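Local coordinates for protein soluble cytochrome b558 (PDB 1CXY) that binds a protoporphyrin IX heme in a cytochrome b5-type fold and probably serves as an electron carrier, at residues P8-E13 and Y81-L86; P21-M26 and D34-V39. One frame throughout, in Å; residues are numbered along the deposited sequence.

Interaction 1: residues P8-E13 and Y81-L86; sequences PVFTLE and YLIGTL
I83 opens the contact by offering both its carbonyl and its side chain. Its O lies in plane with the F10 ring, at the edge, 3.7 Å from CE1, while the proline ring of P8 brings CD to within 3.3 Å of the same I83 O. CG1 of I83 sits in the crowded position between backbone N and carbonyl carbon (chi1 58°), and from there CD1 reaches F10 CZ at 3.8 Å, the two side chains crossing at about a right angle. At G84 the backbone itself is the surface: its CA meets the edge of the F10 ring, and a CB would collide with P8 O and F10 CE1. T85 then forms the single backbone bridge of the contact, opposite V9. Its N donates to P8 O (2.9 Å) and its O accepts from F10 N (2.9 Å), both bonds running nearly along the C=O axes, so T85 grips the backbone at P8 and F10, the neighbours of V9. Finally L86 turns its two methyls to L12, with CD2 to CD2 at 3.6 Å, just where the helix begins; T11 caps that helix through OG1 on Q14 N. I83 and G84 both face V32, a classic beta bulge in the edge strand 82-85, and the whole arrangement joins the two chain ends as in cytochrome b5, where an N-terminal segment pairs with the last strand.

Interaction 2: residues P21-M26 and D34-V39; sequences PDDCWM and DLTPYV. With HEM (protoporphyrin IX containing Fe), chain B.
Hydrogen bonds between the backbones and through T36 tie strand 23-28 to the loop that follows strand 31-34. L35 N donates to C24 O at 2.8 Å, and C24 N to T36 OG1 at 2.9 Å. That hydroxyl, anti to its carbonyl carbon, in turn donates to D34 OD1 (2.9 Å) on the syn lone pair, while T36 N takes the anti lone pair of the same oxygen at 3.3 Å and closes an Asx turn. One water links D23 OD2 with T36 OG1; another joins P21 O to T36 O. The flat groups of W25 and D34 cross obliquely, planes 44° apart, with NE1 of W25 3.2 Å from CG of D34 but not hydrogen-bonded to the carboxylate. An alanine in place of D34 would probably loosen the turn and leave the T36 hydroxyl less well oriented, since both bonds to OD1 would go. Apolar contacts lead to the heme: L35 CD1 rests 3.7 Å from M26 SD and also meets the heme methyl CMC. The Y38 ring lays one face against the heme vinyl, Y38 CD1 lying 3.5 Å from heme CBC. With OG1 accepting twice and donating once, the chemistry implies a T36 hydroxyl fixed in rotation by the carboxylate behind it.

In the fold
Along the chain, interaction 2 is nested inside the loop closed by interaction 1, and both reach the same antiparallel sheet, their centres about 14 Å apart. They meet directly: Y81 O lies 3.0 Å from D34 N, a probable hydrogen bond where the loop residue just ahead of strand 82-85 meets the end of strand 31-34, and W25 packs against the first contact, its CZ3 3.6 Å from F10 CE2 in an edge-to-face arrangement and its CH2 3.7 Å from I83 CD1. Interaction 1 stands off from the cofactor, the I83 side chain being about 12 Å from the heme. Interaction 2 lines the pocket, with the V39 side chain about 7 Å from that of the axial ligand H42 and the M26 side chain about 9 Å from that of H70.

Interaction 1: residues P8-E13 and Y81-L86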
loop_
_atom_site.group_PDB
_atom_site.type_symbol
_atom_site.label_atom_id
_atom_site.label_comp_id
_atom_site.label_asym_id
_atom_site.label_seq_id
_atom_site.Cartn_x
_atom_site.Cartn_y
_atom_site.Cartn_z
ATOM N N PRO A 8 -14.025 7.209 4.573
ATOM C CA PRO A 8 -13.414 7.477 5.869
ATOM C C PRO A 8 -12.132 8.271 5.704
ATOM O O PRO A 8 -11.406 8.128 4.705
ATOM C CB PRO A 8 -13.127 6.086 6.417
ATOM C CG PRO A 8 -14.152 5.213 5.773
ATOM C CD PRO A 8 -14.256 5.764 4.352
ATOM N N VAL A 9 -11.809 9.074 6.722
ATOM C CA VAL A 9 -10.577 9.839 6.690
ATOM C C VAL A 9 -9.651 9.323 7.790
ATOM O O VAL A 9 -10.110 9.189 8.931
ATOM C CB VAL A 9 -10.808 11.351 6.911
ATOM C CG1 VAL A 9 -9.436 12.006 6.888
ATOM C CG2 VAL A 9 -11.711 11.894 5.818
ATOM N N PHE A 10 -8.399 9.086 7.468
ATOM C CA PHE A 10 -7.433 8.567 8.423
ATOM C C PHE A 10 -6.265 9.526 8.575
ATOM O O PHE A 10 -6.031 10.349 7.681
ATOM C CB PHE A 10 -6.846 7.234 7.908
ATOM C CG PHE A 10 -7.907 6.174 7.715
ATOM C CD1 PHE A 10 -8.489 5.931 6.479
ATOM C CD2 PHE A 10 -8.257 5.347 8.779
ATOM C CE1 PHE A 10 -9.439 4.932 6.328
ATOM C CE2 PHE A 10 -9.223 4.365 8.634
ATOM C CZ PHE A 10 -9.814 4.159 7.402
ATOM N N THR A 11 -5.458 9.361 9.617
ATOM C CA THR A 11 -4.217 10.129 9.682
ATOM C C THR A 11 -3.054 9.180 9.402
ATOM O O THR A 11 -3.224 7.963 9.501
ATOM C CB THR A 11 -3.981 10.691 11.092
ATOM O OG1 THR A 11 -3.909 9.539 11.966
ATOM C CG2 THR A 11 -5.097 11.626 11.523
ATOM N N LEU A 12 -1.849 9.717 9.191
ATOM C CA LEU A 12 -0.685 8.842 9.053
ATOM C C LEU A 12 -0.420 8.064 10.340
ATOM O O LEU A 12 0.108 6.958 10.269
ATOM C CB LEU A 12 0.564 9.620 8.640
ATOM C CG LEU A 12 0.612 10.003 7.151
ATOM C CD1 LEU A 12 1.849 10.840 6.862
ATOM C CD2 LEU A 12 0.619 8.768 6.263
ATOM N N GLU A 13 -0.769 8.629 11.488
ATOM C CA GLU A 13 -0.561 7.930 12.760
ATOM C C GLU A 13 -1.402 6.671 12.865
ATOM O O GLU A 13 -0.955 5.658 13.424
ATOM C CB GLU A 13 -0.840 8.918 13.897
ATOM C CG GLU A 13 0.280 9.966 13.974
ATOM C CD GLU A 13 0.306 10.970 12.846
ATOM O OE1 GLU A 13 -0.731 11.386 12.284
ATOM O OE2 GLU A 13 1.422 11.399 12.442
ATOM N N TYR A 81 -8.219 -2.342 -2.857
ATOM C CA TYR A 81 -7.965 -2.402 -1.407
ATOM C C TYR A 81 -8.139 -1.048 -0.749
ATOM O O TYR A 81 -7.847 -0.881 0.435
ATOM C CB TYR A 81 -6.532 -2.952 -1.207
ATOM C CG TYR A 81 -6.436 -4.363 -1.749
ATOM C CD1 TYR A 81 -5.801 -4.570 -2.978
ATOM C CD2 TYR A 81 -7.030 -5.427 -1.086
ATOM C CE1 TYR A 81 -5.736 -5.843 -3.508
ATOM C CE2 TYR A 81 -6.956 -6.715 -1.615
ATOM C CZ TYR A 81 -6.324 -6.887 -2.837
ATOM O OH TYR A 81 -6.260 -8.145 -3.403
ATOM N N LEU A 82 -8.697 -0.059 -1.458
ATOM C CA LEU A 82 -8.935 1.269 -0.909
ATOM C C LEU A 82 -9.843 1.213 0.310
ATOM O O LEU A 82 -10.859 0.510 0.289
ATOM C CB LEU A 82 -9.671 2.134 -1.958
ATOM C CG LEU A 82 -10.000 3.569 -1.523
ATOM C CD1 LEU A 82 -8.691 4.330 -1.391
ATOM C CD2 LEU A 82 -10.897 4.221 -2.583
ATOM N N ILE A 83 -9.532 1.924 1.398
ATOM C CA ILE A 83 -10.484 2.016 2.508
ATOM C C ILE A 83 -10.777 3.461 2.903
ATOM O O ILE A 83 -11.715 3.692 3.681
ATOM C CB ILE A 83 -10.068 1.217 3.758
ATOM C CG1 ILE A 83 -8.701 1.688 4.277
ATOM C CG2 ILE A 83 -10.025 -0.284 3.457
ATOM C CD1 ILE A 83 -8.336 1.177 5.672
ATOM N N GLY A 84 -10.020 4.440 2.421
ATOM C CA GLY A 84 -10.291 5.842 2.786
ATOM C C GLY A 84 -9.232 6.794 2.249
ATOM O O GLY A 84 -8.433 6.430 1.392
ATOM N N THR A 85 -9.314 8.047 2.709
ATOM C CA THR A 85 -8.334 9.052 2.311
ATOM C C THR A 85 -7.506 9.479 3.520
ATOM O O THR A 85 -7.843 9.198 4.673
ATOM C CB THR A 85 -8.982 10.318 1.718
ATOM O OG1 THR A 85 -9.829 10.893 2.719
ATOM C CG2 THR A 85 -9.809 9.954 0.489
ATOM N N LEU A 86 -6.395 10.131 3.237
ATOM C CA LEU A 86 -5.474 10.607 4.258
ATOM C C LEU A 86 -5.739 12.070 4.583
ATOM O O LEU A 86 -5.895 12.839 3.609
ATOM C CB LEU A 86 -4.060 10.408 3.694
ATOM C CG LEU A 86 -2.881 10.441 4.651
ATOM C CD1 LEU A 86 -2.998 9.306 5.657
ATOM C CD2 LEU A 86 -1.579 10.414 3.883
#

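Interaction 2: residues P21-M26 and D34-V39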
loop_
_atom_site.group_PDB
_atom_site.type_symbol
_atom_site.label_atom_id
_atom_site.label_comp_id
_atom_site.label_asym_id
_atom_site.label_seq_id
_atom_site.Cartn_x
_atom_site.Cartn_y
_atom_site.Cartn_z
ATOM N N PRO A 21 3.071 -7.721 8.412
ATOM C CA PRO A 21 2.565 -8.562 7.339
ATOM C C PRO A 21 1.140 -9.049 7.538
ATOM O O PRO A 21 0.361 -9.141 6.585
ATOM C CB PRO A 21 3.553 -9.731 7.298
ATOM C CG PRO A 21 4.802 -9.171 7.881
ATOM C CD PRO A 21 4.367 -8.211 8.962
ATOM N N ASP A 22 0.749 -9.283 8.792
ATOM C CA ASP A 22 -0.589 -9.723 9.115
ATOM C C ASP A 22 -1.534 -8.571 9.413
ATOM O O ASP A 22 -2.692 -8.843 9.724
ATOM C CB ASP A 22 -0.573 -10.717 10.282
ATOM C CG ASP A 22 -0.186 -10.095 11.601
ATOM O OD1 ASP A 22 -0.317 -10.800 12.634
ATOM O OD2 ASP A 22 0.272 -8.943 11.681
ATOM N N ASP A 23 -1.134 -7.326 9.205
ATOM C CA ASP A 23 -2.024 -6.176 9.440
ATOM C C ASP A 23 -1.357 -4.988 8.765
ATOM O O ASP A 23 -0.590 -4.239 9.380
ATOM C CB ASP A 23 -2.204 -5.892 10.933
ATOM C CG ASP A 23 -3.247 -4.839 11.242
ATOM O OD1 ASP A 23 -3.443 -4.495 12.441
ATOM O OD2 ASP A 23 -3.905 -4.306 10.341
ATOM N N CYS A 24 -1.480 -4.921 7.449
ATOM C CA CYS A 24 -0.696 -4.018 6.619
ATOM C C CYS A 24 -1.502 -2.970 5.870
ATOM O O CYS A 24 -2.161 -3.340 4.884
ATOM C CB CYS A 24 0.037 -4.915 5.600
ATOM S SG CYS A 24 1.127 -4.037 4.442
ATOM N N TRP A 25 -1.465 -1.735 6.346
ATOM C CA TRP A 25 -2.133 -0.637 5.620
ATOM C C TRP A 25 -1.052 0.255 5.018
ATOM O O TRP A 25 0.094 0.307 5.506
ATOM C CB TRP A 25 -2.973 0.218 6.571
ATOM C CG TRP A 25 -4.225 -0.415 7.112
ATOM C CD1 TRP A 25 -4.628 -1.713 7.105
ATOM C CD2 TRP A 25 -5.252 0.305 7.826
ATOM N NE1 TRP A 25 -5.852 -1.866 7.737
ATOM C CE2 TRP A 25 -6.235 -0.620 8.201
ATOM C CE3 TRP A 25 -5.403 1.656 8.160
ATOM C CZ2 TRP A 25 -7.361 -0.253 8.935
ATOM C CZ3 TRP A 25 -6.534 2.044 8.874
ATOM C CH2 TRP A 25 -7.495 1.079 9.234
ATOM N N MET A 26 -1.357 0.917 3.907
ATOM C CA MET A 26 -0.397 1.894 3.383
ATOM C C MET A 26 -1.128 3.161 2.949
ATOM O O MET A 26 -2.313 3.071 2.680
ATOM C CB MET A 26 0.336 1.432 2.120
ATOM C CG MET A 26 1.203 0.223 2.366
ATOM S SD MET A 26 2.083 -0.211 0.850
ATOM C CE MET A 26 2.727 -1.792 1.438
ATOM N N ASP A 34 -5.988 -1.058 2.725
ATOM C CA ASP A 34 -5.783 -2.177 3.647
ATOM C C ASP A 34 -5.349 -3.375 2.799
ATOM O O ASP A 34 -6.132 -3.998 2.092
ATOM C CB ASP A 34 -7.065 -2.469 4.421
ATOM C CG ASP A 34 -6.899 -3.710 5.295
ATOM O OD1 ASP A 34 -5.861 -4.390 5.235
ATOM O OD2 ASP A 34 -7.867 -3.948 6.062
ATOM N N LEU A 35 -4.019 -3.528 2.739
ATOM C CA LEU A 35 -3.411 -4.496 1.833
ATOM C C LEU A 35 -3.091 -5.846 2.428
ATOM O O LEU A 35 -2.497 -6.728 1.781
ATOM C CB LEU A 35 -2.142 -3.806 1.285
ATOM C CG LEU A 35 -2.441 -2.671 0.291
ATOM C CD1 LEU A 35 -1.283 -1.687 0.165
ATOM C CD2 LEU A 35 -2.777 -3.255 -1.081
ATOM N N THR A 36 -3.588 -6.090 3.644
ATOM C CA THR A 36 -3.348 -7.361 4.341
ATOM C C THR A 36 -3.644 -8.604 3.524
ATOM O O THR A 36 -2.779 -9.495 3.371
ATOM C CB THR A 36 -4.108 -7.400 5.676
ATOM O OG1 THR A 36 -3.855 -6.181 6.375
ATOM C CG2 THR A 36 -3.623 -8.566 6.528
ATOM N N PRO A 37 -4.799 -8.727 2.878
ATOM C CA PRO A 37 -5.135 -9.870 2.047
ATOM C C PRO A 37 -4.236 -9.950 0.814
ATOM O O PRO A 37 -3.951 -11.064 0.349
ATOM C CB PRO A 37 -6.605 -9.661 1.628
ATOM C CG PRO A 37 -6.756 -8.166 1.750
ATOM C CD PRO A 37 -5.956 -7.815 2.984
ATOM N N TYR A 38 -3.739 -8.829 0.328
ATOM C CA TYR A 38 -2.921 -8.865 -0.896
ATOM C C TYR A 38 -1.493 -9.301 -0.663
ATOM O O TYR A 38 -0.882 -9.888 -1.559
ATOM C CB TYR A 38 -2.976 -7.482 -1.571
ATOM C CG TYR A 38 -2.215 -7.508 -2.889
ATOM C CD1 TYR A 38 -0.929 -6.991 -2.969
ATOM C CD2 TYR A 38 -2.754 -8.175 -3.976
ATOM C CE1 TYR A 38 -0.218 -7.100 -4.157
ATOM C CE2 TYR A 38 -2.048 -8.277 -5.168
ATOM C CZ TYR A 38 -0.776 -7.745 -5.236
ATOM O OH TYR A 38 -0.080 -7.867 -6.416
ATOM N N VAL A 39 -0.963 -9.125 0.536
ATOM C CA VAL A 39 0.401 -9.435 0.913
ATOM C C VAL A 39 1.006 -10.668 0.278
ATOM O O VAL A 39 1.945 -10.544 -0.517
ATOM C CB VAL A 39 0.531 -9.448 2.452
ATOM C CG1 VAL A 39 1.774 -10.152 2.974
ATOM C CG2 VAL A 39 0.580 -7.992 2.936
HETATM C CHA HEM B . 5.531 -6.104 -9.169
HETATM C CHB HEM B . 7.649 -3.438 -5.734
HETATM C CHC HEM B . 3.302 -2.451 -3.861
HETATM C CHD HEM B . 1.167 -5.014 -7.367
HETATM C C1A HEM B . 6.483 -5.561 -8.340
HETATM C C2A HEM B . 7.910 -5.811 -8.403
HETATM C C3A HEM B . 8.488 -5.046 -7.466
HETATM C C4A HEM B . 7.431 -4.324 -6.771
HETATM C CMA HEM B . 9.984 -4.919 -7.104
HETATM C CAA HEM B . 8.620 -6.738 -9.419
HETATM C CBA HEM B . 9.515 -6.010 -10.475
HETATM C CGA HEM B . 8.720 -5.353 -11.568
HETATM O O1A HEM B . 7.543 -5.751 -11.760
HETATM O O2A HEM B . 9.243 -4.452 -12.272
HETATM C C1B HEM B . 6.645 -2.897 -4.947
HETATM C C2B HEM B . 6.839 -1.989 -3.846
HETATM C C3B HEM B . 5.637 -1.689 -3.347
HETATM C C4B HEM B . 4.659 -2.442 -4.098
HETATM C CMB HEM B . 8.229 -1.447 -3.427
HETATM C CAB HEM B . 5.306 -0.739 -2.176
HETATM C CBB HEM B . 4.259 0.088 -2.185
HETATM C C1C HEM B . 2.350 -3.067 -4.639
HETATM C C2C HEM B . 0.923 -3.021 -4.417
HETATM C C3C HEM B . 0.322 -3.717 -5.394
HETATM C C4C HEM B . 1.379 -4.218 -6.270
HETATM C CMC HEM B . 0.290 -2.251 -3.240
HETATM C CAC HEM B . -1.167 -3.965 -5.702
HETATM C CBC HEM B . -2.085 -4.228 -4.794
HETATM C C1D HEM B . 2.177 -5.509 -8.169
HETATM C C2D HEM B . 1.959 -6.208 -9.408
HETATM C C3D HEM B . 3.164 -6.500 -9.907
HETATM C C4D HEM B . 4.164 -5.991 -9.003
HETATM C CMD HEM B . 0.564 -6.541 -9.992
HETATM C CAD HEM B . 3.516 -7.193 -11.251
HETATM C CBD HEM B . 4.058 -6.108 -12.227
HETATM C CGD HEM B . 3.104 -4.976 -12.506
HETATM O O1D HEM B . 3.474 -3.786 -12.434
HETATM O O2D HEM B . 1.926 -5.263 -12.869
HETATM N NA HEM B . 6.216 -4.673 -7.310
HETATM N NB HEM B . 5.289 -3.162 -5.096
HETATM N NC HEM B . 2.593 -3.830 -5.762
HETATM N ND HEM B . 3.537 -5.364 -7.947
HETATM FE FE HEM B . 4.403 -4.215 -6.548
HETATM O O HOH W 1 -1.110 -11.208 5.355
HETATM O O HOH W 2 -5.542 -5.678 8.681
#